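Local coordinates for protein alkaline phosphatase D (Bacillus subtilis, PDB 2YEQ) that hydrolyses phosphate esters, acting as a phosphodiesterase and alkaline phosphatase with iron and calcium in its active site, at residues A[418-423]-A[497-502]; A[456-461]-A[490-495]; A[274-279]-A[308-313]; A[145-150]-A[203-208]. All blocks are in the same frame, centred on the assembly; numbering follows the deposited sequence.

Contacts 3 and 4 are buried in the phosphatase domain and touch each other, through Leu276 O and Thr207 OG1 and through Asp277 OD1 and Trp208 NE1. Contact 4 is a regular parallel strand pair held by backbone hydrogen bonds; contact 3 lays a helix against the end of a strand, mostly through side chains. Contacts 1 and 2 belong to the C-terminal part, their centres about 24 and 22 Å from that of the chain. In contact 2 apolar carbons pack beside strand 451-459, whereas contact 1, at the surface, joins two loops by backbone bonds and charges. One ethanediol touches both. Contacts 2 and 4 reach the same mixed sheet.

Contact 1: residues A[418-423]-A[497-502]; sequences DKRADT and KQSDEV. With EDO (1,2-ethanediol), chain N.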
loop_
_atom_site.group_PDB
_atom_site.type_symbol
_atom_site.label_atom_id
_atom_site.label_comp_id
_atom_site.label_asym_id
_atom_site.label_seq_id
_atom_site.Cartn_x
_atom_site.Cartn_y
_atom_site.Cartn_z
ATOM N N ASP A 418 -11.276 17.268 9.442
ATOM C CA ASP A 418 -12.064 16.185 10.013
ATOM C C ASP A 418 -13.175 15.738 9.052
ATOM O O ASP A 418 -13.520 14.562 8.985
ATOM C CB ASP A 418 -12.655 16.584 11.382
ATOM C CG ASP A 418 -13.009 15.390 12.217
ATOM O OD1 ASP A 418 -12.086 14.754 12.804
ATOM O OD2 ASP A 418 -14.205 15.044 12.248
ATOM N N LYS A 419 -13.696 16.689 8.300
ATOM C CA LYS A 419 -14.877 16.502 7.468
ATOM C C LYS A 419 -14.738 17.380 6.227
ATOM O O LYS A 419 -14.085 18.417 6.293
ATOM C CB LYS A 419 -16.096 16.973 8.283
ATOM C CG LYS A 419 -17.466 16.629 7.742
ATOM C CD LYS A 419 -18.538 16.939 8.825
ATOM C CE LYS A 419 -19.933 17.078 8.242
ATOM N NZ LYS A 419 -20.962 16.633 9.224
ATOM N N ARG A 420 -15.400 16.986 5.138
ATOM C CA ARG A 420 -15.400 17.715 3.852
ATOM C C ARG A 420 -16.810 18.230 3.517
ATOM O O ARG A 420 -17.768 17.912 4.197
ATOM C CB ARG A 420 -15.020 16.750 2.726
ATOM C CG ARG A 420 -13.630 16.286 2.726
ATOM C CD ARG A 420 -13.162 16.037 1.321
ATOM N NE ARG A 420 -13.312 14.658 0.856
ATOM C CZ ARG A 420 -12.277 13.844 0.574
ATOM N NH1 ARG A 420 -10.995 14.227 0.749
ATOM N NH2 ARG A 420 -12.521 12.627 0.119
ATOM N N ALA A 421 -16.922 18.986 2.429
ATOM C CA ALA A 421 -18.201 19.531 1.968
ATOM C C ALA A 421 -19.216 18.459 1.543
ATOM O O ALA A 421 -20.403 18.673 1.664
ATOM C CB ALA A 421 -17.955 20.506 0.832
ATOM N N ASP A 422 -18.761 17.300 1.081
ATOM C CA ASP A 422 -19.667 16.283 0.553
ATOM C C ASP A 422 -19.859 15.112 1.512
ATOM O O ASP A 422 -20.577 14.162 1.216
ATOM C CB ASP A 422 -19.175 15.776 -0.822
ATOM C CG ASP A 422 -17.787 15.149 -0.768
ATOM O OD1 ASP A 422 -17.120 15.212 0.289
ATOM O OD2 ASP A 422 -17.356 14.581 -1.791
ATOM N N THR A 423 -19.234 15.175 2.683
ATOM C CA THR A 423 -19.312 14.062 3.627
ATOM C C THR A 423 -20.730 13.666 4.028
ATOM O O THR A 423 -21.089 12.481 3.972
ATOM C CB THR A 423 -18.497 14.357 4.903
ATOM O OG1 THR A 423 -17.146 14.644 4.543
ATOM C CG2 THR A 423 -18.532 13.159 5.855
ATOM N N LYS A 497 -11.449 21.668 11.039
ATOM C CA LYS A 497 -12.637 20.893 11.394
ATOM C C LYS A 497 -13.408 20.462 10.152
ATOM O O LYS A 497 -13.775 19.306 10.010
ATOM C CB LYS A 497 -13.561 21.712 12.306
ATOM C CG LYS A 497 -12.875 22.321 13.521
ATOM C CD LYS A 497 -12.573 21.289 14.574
ATOM C CE LYS A 497 -13.768 21.066 15.511
ATOM N NZ LYS A 497 -13.876 22.101 16.587
ATOM N N GLN A 498 -13.663 21.407 9.262
ATOM C CA GLN A 498 -14.382 21.108 8.042
ATOM C C GLN A 498 -13.814 21.919 6.897
ATOM O O GLN A 498 -13.681 23.121 7.026
ATOM C CB GLN A 498 -15.874 21.408 8.190
ATOM C CG GLN A 498 -16.659 21.076 6.905
ATOM C CD GLN A 498 -18.096 20.715 7.162
ATOM O OE1 GLN A 498 -18.601 20.868 8.269
ATOM N NE2 GLN A 498 -18.768 20.229 6.135
ATOM N N SER A 499 -13.481 21.257 5.783
ATOM C CA SER A 499 -12.990 21.960 4.594
ATOM C C SER A 499 -14.097 22.082 3.558
ATOM O O SER A 499 -15.171 21.483 3.721
ATOM C CB SER A 499 -11.838 21.195 3.980
ATOM O OG SER A 499 -12.327 19.995 3.450
ATOM N N ASP A 500 -13.830 22.817 2.477
ATOM C CA ASP A 500 -14.755 22.811 1.337
ATOM C C ASP A 500 -14.337 21.860 0.214
ATOM O O ASP A 500 -14.863 21.946 -0.888
ATOM C CB ASP A 500 -15.049 24.215 0.797
ATOM C CG ASP A 500 -13.923 25.169 1.003
ATOM O OD1 ASP A 500 -12.793 24.856 0.569
ATOM O OD2 ASP A 500 -14.178 26.239 1.596
ATOM N N GLU A 501 -13.434 20.929 0.510
ATOM C CA GLU A 501 -13.027 19.912 -0.455
ATOM C C GLU A 501 -14.196 18.951 -0.756
ATOM O O GLU A 501 -15.092 18.767 0.081
ATOM C CB GLU A 501 -11.786 19.127 0.048
ATOM C CG GLU A 501 -10.417 19.534 -0.604
ATOM C CD GLU A 501 -9.399 18.355 -0.777
ATOM O OE1 GLU A 501 -9.802 17.174 -0.955
ATOM O OE2 GLU A 501 -8.175 18.616 -0.747
ATOM N N VAL A 502 -14.191 18.364 -1.961
ATOM C CA VAL A 502 -15.127 17.304 -2.336
ATOM C C VAL A 502 -14.315 16.223 -3.019
ATOM O O VAL A 502 -13.186 16.470 -3.409
ATOM C CB VAL A 502 -16.236 17.807 -3.279
ATOM C CG1 VAL A 502 -17.111 18.831 -2.569
ATOM C CG2 VAL A 502 -15.630 18.409 -4.571
HETATM C C1 EDO N . -10.553 18.489 14.594
HETATM O O1 EDO N . -10.283 19.594 15.478
HETATM C C2 EDO N . -11.740 17.623 15.006
HETATM O O2 EDO N . -11.380 16.238 14.974
#
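Lys419 and Gln498 both set CG anti to the backbone N (chi1 -168° and -179°), and their side chains run side by side in the same direction, with Lys419 CE 4.0 Å from Gln498 NE2. That amide reaches across to Arg420 O in a weak hydrogen bond, while Lys419 NZ finds its charge partner in Asp424. Arg420 has CG anti to its carbonyl carbon, and the chain bends beyond it; CD then rests 3.6 Å from Glu501 CB. The two loops, which lead into helices 423-429 and 504-520, run in similar directions and share a single beta bridge at Lys419 and Gln498, where Ser499 N donates to Lys419 O at 2.9 Å. Further on, Ala421 N donates to Glu501 O at 3.0 Å. Ser499 OG accepts from Glu501 N, an ST turn. The Arg420 guanidinium and Glu501 carboxylate planes are 12° apart, but OE1 lies well out of the guanidinium plane, 3.6 Å from NH1, a long salt bridge of charges alone. Glu503 is the stronger partner of Arg420 and also offers its backbone N to Asp422 OD2. Asp418 OD1 accepts from O2 of a bound ethanediol at 2.7 Å and pairs with Arg472.

Contact 2: residues A[456-461]-A[490-495]; sequences YRVMPF and TTIQGG. With EDO (1,2-ethanediol), chain N.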
loop_
_atom_site.group_PDB
_atom_site.type_symbol
_atom_site.label_atom_id
_atom_site.label_comp_id
_atom_site.label_asym_id
_atom_site.label_seq_id
_atom_site.Cartn_x
_atom_site.Cartn_y
_atom_site.Cartn_z
ATOM N N TYR A 456 -7.940 4.154 13.588
ATOM C CA TYR A 456 -7.505 5.139 12.620
ATOM C C TYR A 456 -6.584 6.126 13.305
ATOM O O TYR A 456 -7.008 6.926 14.137
ATOM C CB TYR A 456 -8.701 5.839 11.977
ATOM C CG TYR A 456 -9.473 4.900 11.061
ATOM C CD1 TYR A 456 -10.387 3.959 11.583
ATOM C CD2 TYR A 456 -9.278 4.922 9.684
ATOM C CE1 TYR A 456 -11.083 3.074 10.734
ATOM C CE2 TYR A 456 -9.974 4.051 8.833
ATOM C CZ TYR A 456 -10.863 3.131 9.356
ATOM O OH TYR A 456 -11.543 2.277 8.493
ATOM N N ARG A 457 -5.306 6.056 12.949
ATOM C CA ARG A 457 -4.261 6.821 13.618
ATOM C C ARG A 457 -3.892 8.016 12.775
ATOM O O ARG A 457 -3.283 7.848 11.717
ATOM C CB ARG A 457 -3.038 5.927 13.819
ATOM C CG ARG A 457 -3.334 4.569 14.417
ATOM C CD ARG A 457 -3.431 4.651 15.960
ATOM N NE ARG A 457 -2.116 4.793 16.570
ATOM C CZ ARG A 457 -1.812 5.559 17.623
ATOM N NH1 ARG A 457 -2.722 6.291 18.247
ATOM N NH2 ARG A 457 -0.566 5.578 18.067
ATOM N N VAL A 458 -4.246 9.216 13.224
ATOM C CA VAL A 458 -4.131 10.396 12.389
ATOM C C VAL A 458 -3.467 11.603 13.063
ATOM O O VAL A 458 -3.251 11.619 14.285
ATOM C CB VAL A 458 -5.535 10.784 11.848
ATOM C CG1 VAL A 458 -6.200 9.573 11.204
ATOM C CG2 VAL A 458 -6.414 11.346 12.967
ATOM N N MET A 459 -3.118 12.591 12.246
ATOM C CA MET A 459 -2.421 13.793 12.670
ATOM C C MET A 459 -3.131 15.005 12.112
ATOM O O MET A 459 -3.713 14.930 11.034
ATOM C CB MET A 459 -0.976 13.798 12.143
ATOM C CG MET A 459 -0.146 12.611 12.552
ATOM S SD MET A 459 1.408 12.456 11.622
ATOM C CE MET A 459 0.760 12.240 9.938
ATOM N N PRO A 460 -3.058 16.147 12.809
ATOM C CA PRO A 460 -3.683 17.348 12.297
ATOM C C PRO A 460 -3.020 17.946 11.038
ATOM O O PRO A 460 -3.689 18.670 10.305
ATOM C CB PRO A 460 -3.556 18.335 13.464
ATOM C CG PRO A 460 -2.458 17.792 14.308
ATOM C CD PRO A 460 -2.593 16.333 14.197
ATOM N N PHE A 461 -1.730 17.688 10.807
ATOM C CA PHE A 461 -1.007 18.332 9.691
ATOM C C PHE A 461 0.240 17.540 9.320
ATOM O O PHE A 461 0.739 16.758 10.118
ATOM C CB PHE A 461 -0.649 19.804 10.010
ATOM C CG PHE A 461 0.219 19.977 11.252
ATOM C CD1 PHE A 461 1.595 19.766 11.198
ATOM C CD2 PHE A 461 -0.350 20.321 12.472
ATOM C CE1 PHE A 461 2.406 19.905 12.340
ATOM C CE2 PHE A 461 0.447 20.463 13.624
ATOM C CZ PHE A 461 1.831 20.256 13.551
ATOM N N THR A 490 -12.454 10.500 19.040
ATOM C CA THR A 490 -11.758 11.629 19.673
ATOM C C THR A 490 -11.536 12.736 18.663
ATOM O O THR A 490 -11.141 12.486 17.524
ATOM C CB THR A 490 -10.393 11.207 20.232
ATOM O OG1 THR A 490 -10.580 10.086 21.100
ATOM C CG2 THR A 490 -9.716 12.337 20.974
ATOM N N THR A 491 -11.766 13.965 19.087
ATOM C CA THR A 491 -11.539 15.106 18.240
ATOM C C THR A 491 -10.030 15.380 18.198
ATOM O O THR A 491 -9.328 15.160 19.184
ATOM C CB THR A 491 -12.329 16.313 18.736
ATOM O OG1 THR A 491 -11.906 16.634 20.047
ATOM C CG2 THR A 491 -13.798 15.993 18.803
ATOM N N ILE A 492 -9.533 15.822 17.043
ATOM C CA ILE A 492 -8.105 15.990 16.830
ATOM C C ILE A 492 -7.738 17.436 17.097
ATOM O O ILE A 492 -8.213 18.347 16.447
ATOM C CB ILE A 492 -7.673 15.559 15.384
ATOM C CG1 ILE A 492 -8.067 14.104 15.138
ATOM C CG2 ILE A 492 -6.158 15.743 15.169
ATOM C CD1 ILE A 492 -7.459 13.076 16.098
ATOM N N GLN A 493 -6.870 17.634 18.066
ATOM C CA GLN A 493 -6.395 18.954 18.409
ATOM C C GLN A 493 -5.516 19.551 17.323
ATOM O O GLN A 493 -4.542 18.924 16.868
ATOM C CB GLN A 493 -5.584 18.888 19.709
ATOM C CG GLN A 493 -6.152 19.750 20.777
ATOM C CD GLN A 493 -5.462 19.545 22.103
ATOM O OE1 GLN A 493 -5.604 18.497 22.741
ATOM N NE2 GLN A 493 -4.687 20.537 22.515
ATOM N N GLY A 494 -5.848 20.773 16.946
ATOM C CA GLY A 494 -5.051 21.529 15.996
ATOM C C GLY A 494 -5.417 21.263 14.542
ATOM O O GLY A 494 -4.805 21.844 13.651
ATOM N N GLY A 495 -6.394 20.385 14.299
ATOM C CA GLY A 495 -6.807 20.058 12.937
ATOM C C GLY A 495 -7.946 20.940 12.445
ATOM O O GLY A 495 -8.839 21.288 13.221
HETATM C C1 EDO N . -10.553 18.489 14.594
HETATM O O1 EDO N . -10.283 19.594 15.478
HETATM C C2 EDO N . -11.740 17.623 15.006
HETATM O O2 EDO N . -11.380 16.238 14.974
#
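Pro460 and Ile492 meet beside strand 451-459 of the large mixed sheet, where a type II beta turn, Ile492 to Gly495, comes up against it. The tight part is apolar: Ile492 CG2 touches Pro460 CD at 3.7 Å, and its CD1 reaches Val458 CG2 at 3.7 Å, the side chains crossing at about a right angle in both pairs. Chi1 sets CG2 anti to the backbone N, while chi2 (-59°) places CD1. An alanine here would probably leave Val458 CG2 and Pro460 CD without their apolar mates and open a gap between the turn and Pro460. The proline ring is also close against the turn backbone, its CG 3.5 Å from Gln493 O. At phi 87° a CB on Gly494 would jam against the carbonyl O of Gln493. The loose side is the exposed Gln493 side chain, which leads away. Behind Ile492, a bound ethanediol clasps its backbone: Ile492 N donates to O2 at 2.8 Å, while O1 donates to Ile492 O at 2.6 Å.

Contact 3: residues A[274-279]-A[308-313]; sequences NVLDTR and KEQEQW
Apolar packing joins Leu276 to Trp313: CD2 of the leucine lies at the edge of the indole, near its plane, 3.8 Å from CZ3. Trp313 sets CG anti to its backbone N (chi1 162°). Its CH2 makes van der Waals contact with the strand, 3.9 Å from Val275 O and 4.3 Å from Asn274 CB. The polar approach belongs to Gln310, an extended chain whose amide end lies against the backbone of Asp277, close to both its N and its O; the amide is probably turned over in the model, so the identity of its two ends is doubtful. A third kind is hydrogen bonding by Asp277 OD1, which accepts from Arg279 N at 3.2 Å on the anti side, closing an Asx turn, and from Trp208 NE1 of segment 203-208. The contact lays the start of helix 308-320 against the end of strand 271-275 and the loop after it; this strand sits between strands 263-267 and 325-329 in a mixed sheet, and Trp313 also touches His264 on the first of these.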
loop_
_atom_site.group_PDB
_atom_site.type_symbol
_atom_site.label_atom_id
_atom_site.label_comp_id
_atom_site.label_asym_id
_atom_site.label_seq_id
_atom_site.Cartn_x
_atom_site.Cartn_y
_atom_site.Cartn_z
ATOM N N ASN A 274 -4.838 -12.417 1.376
ATOM C CA ASN A 274 -4.735 -12.421 -0.080
ATOM C C ASN A 274 -4.316 -11.034 -0.489
ATOM O O ASN A 274 -5.112 -10.103 -0.422
ATOM C CB ASN A 274 -6.091 -12.770 -0.695
ATOM C CG ASN A 274 -6.610 -14.121 -0.215
ATOM O OD1 ASN A 274 -6.157 -15.173 -0.668
ATOM N ND2 ASN A 274 -7.487 -14.091 0.791
ATOM N N VAL A 275 -3.054 -10.902 -0.887
ATOM C CA VAL A 275 -2.502 -9.635 -1.335
ATOM C C VAL A 275 -2.727 -9.541 -2.868
ATOM O O VAL A 275 -2.161 -10.320 -3.621
ATOM C CB VAL A 275 -0.983 -9.549 -0.992
ATOM C CG1 VAL A 275 -0.424 -8.235 -1.419
ATOM C CG2 VAL A 275 -0.767 -9.753 0.549
ATOM N N LEU A 276 -3.572 -8.605 -3.286
ATOM C CA LEU A 276 -4.026 -8.525 -4.654
ATOM C C LEU A 276 -3.222 -7.498 -5.455
ATOM O O LEU A 276 -2.483 -6.623 -4.888
ATOM C CB LEU A 276 -5.501 -8.134 -4.699
ATOM C CG LEU A 276 -6.473 -8.971 -3.845
ATOM C CD1 LEU A 276 -7.928 -8.519 -4.093
ATOM C CD2 LEU A 276 -6.295 -10.458 -4.071
ATOM N N ASP A 277 -3.392 -7.608 -6.773
ATOM C CA ASP A 277 -2.843 -6.670 -7.755
ATOM C C ASP A 277 -3.959 -6.306 -8.718
ATOM O O ASP A 277 -4.298 -7.079 -9.612
ATOM C CB ASP A 277 -1.649 -7.348 -8.442
ATOM C CG ASP A 277 -0.944 -6.451 -9.490
ATOM O OD1 ASP A 277 -1.417 -5.337 -9.792
ATOM O OD2 ASP A 277 0.107 -6.915 -9.975
ATOM N N THR A 278 -4.547 -5.133 -8.511
ATOM C CA THR A 278 -5.680 -4.689 -9.283
ATOM C C THR A 278 -5.289 -3.704 -10.392
ATOM O O THR A 278 -6.166 -3.081 -10.981
ATOM C CB THR A 278 -6.762 -4.046 -8.372
ATOM O OG1 THR A 278 -6.225 -2.891 -7.687
ATOM C CG2 THR A 278 -7.304 -5.099 -7.328
ATOM N N ARG A 279 -3.983 -3.542 -10.636
ATOM C CA ARG A 279 -3.478 -2.710 -11.735
ATOM C C ARG A 279 -2.962 -3.486 -12.918
ATOM O O ARG A 279 -3.230 -3.095 -14.056
ATOM C CB ARG A 279 -2.321 -1.804 -11.281
ATOM C CG ARG A 279 -2.757 -0.621 -10.491
ATOM C CD ARG A 279 -3.539 0.384 -11.249
ATOM N NE ARG A 279 -4.172 1.302 -10.313
ATOM C CZ ARG A 279 -5.150 2.155 -10.590
ATOM N NH1 ARG A 279 -5.643 2.302 -11.837
ATOM N NH2 ARG A 279 -5.659 2.881 -9.610
ATOM N N LYS A 308 -8.298 -13.303 -15.137
ATOM C CA LYS A 308 -8.915 -14.603 -14.910
ATOM C C LYS A 308 -8.138 -15.468 -13.939
ATOM O O LYS A 308 -8.739 -16.100 -13.081
ATOM C CB LYS A 308 -9.096 -15.368 -16.234
ATOM C CG LYS A 308 -9.601 -16.822 -16.081
ATOM C CD LYS A 308 -10.960 -17.047 -16.748
ATOM C CE LYS A 308 -12.104 -16.403 -15.953
ATOM N NZ LYS A 308 -13.112 -17.409 -15.481
ATOM N N GLU A 309 -6.819 -15.507 -14.080
ATOM C CA GLU A 309 -5.974 -16.364 -13.245
ATOM C C GLU A 309 -6.002 -15.927 -11.779
ATOM O O GLU A 309 -6.126 -16.758 -10.891
ATOM C CB GLU A 309 -4.521 -16.339 -13.706
ATOM C CG GLU A 309 -3.987 -17.659 -14.194
ATOM C CD GLU A 309 -3.709 -17.635 -15.687
ATOM O OE1 GLU A 309 -4.657 -17.363 -16.464
ATOM O OE2 GLU A 309 -2.544 -17.869 -16.076
ATOM N N GLN A 310 -5.855 -14.623 -11.543
ATOM C CA GLN A 310 -5.852 -14.108 -10.192
ATOM C C GLN A 310 -7.220 -14.300 -9.545
ATOM O O GLN A 310 -7.308 -14.553 -8.338
ATOM C CB GLN A 310 -5.484 -12.645 -10.171
ATOM C CG GLN A 310 -5.352 -12.089 -8.775
ATOM C CD GLN A 310 -4.898 -10.657 -8.743
ATOM O OE1 GLN A 310 -4.832 -9.951 -9.781
ATOM N NE2 GLN A 310 -4.596 -10.197 -7.563
ATOM N N GLU A 311 -8.278 -14.132 -10.333
ATOM C CA GLU A 311 -9.631 -14.359 -9.837
ATOM C C GLU A 311 -9.796 -15.800 -9.336
ATOM O O GLU A 311 -10.325 -16.024 -8.237
ATOM C CB GLU A 311 -10.662 -14.044 -10.915
ATOM C CG GLU A 311 -12.085 -13.967 -10.392
ATOM C CD GLU A 311 -13.091 -13.705 -11.502
ATOM O OE1 GLU A 311 -13.428 -14.675 -12.201
ATOM O OE2 GLU A 311 -13.552 -12.548 -11.658
ATOM N N GLN A 312 -9.340 -16.761 -10.131
ATOM C CA GLN A 312 -9.479 -18.162 -9.792
ATOM C C GLN A 312 -8.600 -18.523 -8.587
ATOM O O GLN A 312 -9.005 -19.308 -7.721
ATOM C CB GLN A 312 -9.143 -19.058 -10.985
ATOM C CG GLN A 312 -9.390 -20.551 -10.748
ATOM C CD GLN A 312 -10.843 -20.864 -10.335
ATOM O OE1 GLN A 312 -11.101 -21.474 -9.279
ATOM N NE2 GLN A 312 -11.800 -20.424 -11.165
ATOM N N TRP A 313 -7.392 -17.974 -8.558
ATOM C CA TRP A 313 -6.483 -18.156 -7.440
ATOM C C TRP A 313 -7.129 -17.635 -6.157
ATOM O O TRP A 313 -7.067 -18.276 -5.124
ATOM C CB TRP A 313 -5.156 -17.437 -7.754
ATOM C CG TRP A 313 -4.235 -17.139 -6.595
ATOM C CD1 TRP A 313 -3.245 -17.940 -6.096
ATOM C CD2 TRP A 313 -4.199 -15.926 -5.824
ATOM N NE1 TRP A 313 -2.607 -17.296 -5.051
ATOM C CE2 TRP A 313 -3.170 -16.060 -4.876
ATOM C CE3 TRP A 313 -4.916 -14.734 -5.866
ATOM C CZ2 TRP A 313 -2.850 -15.054 -3.984
ATOM C CZ3 TRP A 313 -4.595 -13.747 -4.978
ATOM C CH2 TRP A 313 -3.577 -13.919 -4.038
#

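Contact 4: residues A[145-150]-A[203-208]; sequences LVFHLG and PWVVTW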
loop_
_atom_site.group_PDB
_atom_site.type_symbol
_atom_site.label_atom_id
_atom_site.label_comp_id
_atom_site.label_asym_id
_atom_site.label_seq_id
_atom_site.Cartn_x
_atom_site.Cartn_y
_atom_site.Cartn_z
ATOM N N LEU A 145 3.560 -6.936 11.642
ATOM C CA LEU A 145 3.938 -6.595 10.263
ATOM C C LEU A 145 3.246 -5.338 9.790
ATOM O O LEU A 145 2.382 -4.776 10.481
ATOM C CB LEU A 145 3.745 -7.779 9.301
ATOM C CG LEU A 145 2.390 -8.467 9.131
ATOM C CD1 LEU A 145 1.550 -7.694 8.180
ATOM C CD2 LEU A 145 2.583 -9.865 8.587
ATOM N N VAL A 146 3.697 -4.839 8.642
ATOM C CA VAL A 146 3.137 -3.678 7.996
ATOM C C VAL A 146 2.773 -4.069 6.552
ATOM O O VAL A 146 3.522 -4.821 5.903
ATOM C CB VAL A 146 4.145 -2.511 7.973
ATOM C CG1 VAL A 146 3.657 -1.365 7.104
ATOM C CG2 VAL A 146 4.394 -2.017 9.398
ATOM N N PHE A 147 1.627 -3.563 6.086
ATOM C CA PHE A 147 1.222 -3.634 4.672
ATOM C C PHE A 147 1.304 -2.273 4.021
ATOM O O PHE A 147 0.886 -1.269 4.584
ATOM C CB PHE A 147 -0.252 -4.078 4.532
ATOM C CG PHE A 147 -0.490 -5.508 4.871
ATOM C CD1 PHE A 147 -0.312 -6.493 3.930
ATOM C CD2 PHE A 147 -0.938 -5.874 6.141
ATOM C CE1 PHE A 147 -0.540 -7.814 4.230
ATOM C CE2 PHE A 147 -1.180 -7.216 6.449
ATOM C CZ PHE A 147 -0.976 -8.177 5.493
ATOM N N HIS A 148 1.855 -2.217 2.815
ATOM C CA HIS A 148 1.733 -1.024 2.017
ATOM C C HIS A 148 0.851 -1.366 0.813
ATOM O O HIS A 148 1.051 -2.382 0.157
ATOM C CB HIS A 148 3.095 -0.468 1.605
ATOM C CG HIS A 148 3.036 0.973 1.227
ATOM N ND1 HIS A 148 2.546 1.397 0.013
ATOM C CD2 HIS A 148 3.365 2.086 1.910
ATOM C CE1 HIS A 148 2.572 2.715 -0.028
ATOM N NE2 HIS A 148 3.067 3.161 1.112
ATOM N N LEU A 149 -0.144 -0.526 0.565
ATOM C CA LEU A 149 -1.205 -0.831 -0.408
ATOM C C LEU A 149 -1.145 0.023 -1.676
ATOM O O LEU A 149 -2.084 -0.006 -2.483
ATOM C CB LEU A 149 -2.582 -0.650 0.227
ATOM C CG LEU A 149 -2.850 -1.508 1.473
ATOM C CD1 LEU A 149 -4.294 -1.262 1.962
ATOM C CD2 LEU A 149 -2.569 -2.980 1.238
ATOM N N GLY A 150 -0.080 0.812 -1.825
ATOM C CA GLY A 150 0.228 1.485 -3.126
ATOM C C GLY A 150 0.529 2.965 -3.020
ATOM O O GLY A 150 0.376 3.579 -1.959
ATOM N N PRO A 203 8.754 -6.223 9.466
ATOM C CA PRO A 203 8.639 -6.795 8.120
ATOM C C PRO A 203 7.451 -6.194 7.402
ATOM O O PRO A 203 6.406 -5.990 8.030
ATOM C CB PRO A 203 8.394 -8.275 8.375
ATOM C CG PRO A 203 7.825 -8.339 9.749
ATOM C CD PRO A 203 8.295 -7.157 10.504
ATOM N N TRP A 204 7.621 -5.909 6.104
ATOM C CA TRP A 204 6.589 -5.300 5.279
ATOM C C TRP A 204 6.113 -6.287 4.201
ATOM O O TRP A 204 6.906 -7.082 3.655
ATOM C CB TRP A 204 7.089 -4.046 4.581
ATOM C CG TRP A 204 7.235 -2.821 5.439
ATOM C CD1 TRP A 204 7.731 -2.764 6.715
ATOM C CD2 TRP A 204 6.923 -1.471 5.075
ATOM N NE1 TRP A 204 7.730 -1.480 7.160
ATOM C CE2 TRP A 204 7.252 -0.659 6.176
ATOM C CE3 TRP A 204 6.381 -0.869 3.924
ATOM C CZ2 TRP A 204 7.068 0.704 6.168
ATOM C CZ3 TRP A 204 6.189 0.465 3.914
ATOM C CH2 TRP A 204 6.544 1.262 5.018
ATOM N N VAL A 205 4.813 -6.208 3.906
ATOM C CA VAL A 205 4.181 -6.887 2.787
ATOM C C VAL A 205 3.654 -5.779 1.892
ATOM O O VAL A 205 2.694 -5.080 2.229
ATOM C CB VAL A 205 3.070 -7.843 3.244
ATOM C CG1 VAL A 205 2.424 -8.592 2.045
ATOM C CG2 VAL A 205 3.670 -8.875 4.208
ATOM N N VAL A 206 4.317 -5.569 0.754
ATOM C CA VAL A 206 3.957 -4.455 -0.112
ATOM C C VAL A 206 3.187 -4.934 -1.351
ATOM O O VAL A 206 3.419 -6.034 -1.863
ATOM C CB VAL A 206 5.240 -3.661 -0.550
ATOM C CG1 VAL A 206 5.972 -3.089 0.694
ATOM C CG2 VAL A 206 6.186 -4.570 -1.353
ATOM N N THR A 207 2.284 -4.079 -1.825
ATOM C CA THR A 207 1.688 -4.223 -3.149
ATOM C C THR A 207 1.491 -2.838 -3.697
ATOM O O THR A 207 1.398 -1.882 -2.927
ATOM C CB THR A 207 0.379 -5.034 -3.123
ATOM O OG1 THR A 207 -0.057 -5.239 -4.464
ATOM C CG2 THR A 207 -0.730 -4.330 -2.245
ATOM N N TRP A 208 1.495 -2.691 -5.021
ATOM C CA TRP A 208 1.538 -1.352 -5.628
ATOM C C TRP A 208 0.144 -0.938 -6.051
ATOM O O TRP A 208 -0.750 -1.767 -6.111
ATOM C CB TRP A 208 2.476 -1.335 -6.853
ATOM C CG TRP A 208 2.278 -2.434 -7.829
ATOM C CD1 TRP A 208 1.094 -2.955 -8.273
ATOM C CD2 TRP A 208 3.313 -3.153 -8.510
ATOM N NE1 TRP A 208 1.340 -3.966 -9.181
ATOM C CE2 TRP A 208 2.690 -4.101 -9.347
ATOM C CE3 TRP A 208 4.709 -3.071 -8.507
ATOM C CZ2 TRP A 208 3.412 -4.977 -10.150
ATOM C CZ3 TRP A 208 5.429 -3.942 -9.295
ATOM C CH2 TRP A 208 4.775 -4.884 -10.123
#
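Neighbouring parallel strands 145-148 and 203-206 lie in the core of the calcineurin-like metallophosphatase domain, and their C-terminal ends lead to metal ligands: Asp151 follows the first segment, Asp209 and Asp210 the second. Three parallel bridges, Val146 with Trp204, Phe147 with Val205 and His148 with Val206, set the register. The ladder of backbone bonds runs Val146 N to Pro203 O, Val205 N to Val146 O, His148 N to Val205 O and Thr207 N to His148 O; the second, at 2.8 Å, is the shortest. On the sheet face bearing Val146, His148 and Trp204, Val146 sits over the indole: its CB is 3.8 Å from the centroid of the five-membered ring, 9° off the normal, a CH-pi contact. His148 CD2 comes to 3.8 Å from Trp204 CZ3, the two side chains side by side. An alanine in place of Trp204 would probably leave Val146 without its ring face and His148 CD2 without its neighbour, and open a gap on this side of the sheet. On the other face, Phe147 CD1 lies 3.7 Å from Val205 CB, with chi1 near -71° placing CG beside the backbone N. His148 ND1 accepts from Gly150 N, and its NE2 is bonded to Gln125. With both nitrogens engaged, the imidazole is probably restrained from turning, and the backbone at Gly150 is tied to the strand just ahead of the iron and calcium ligand Asp151.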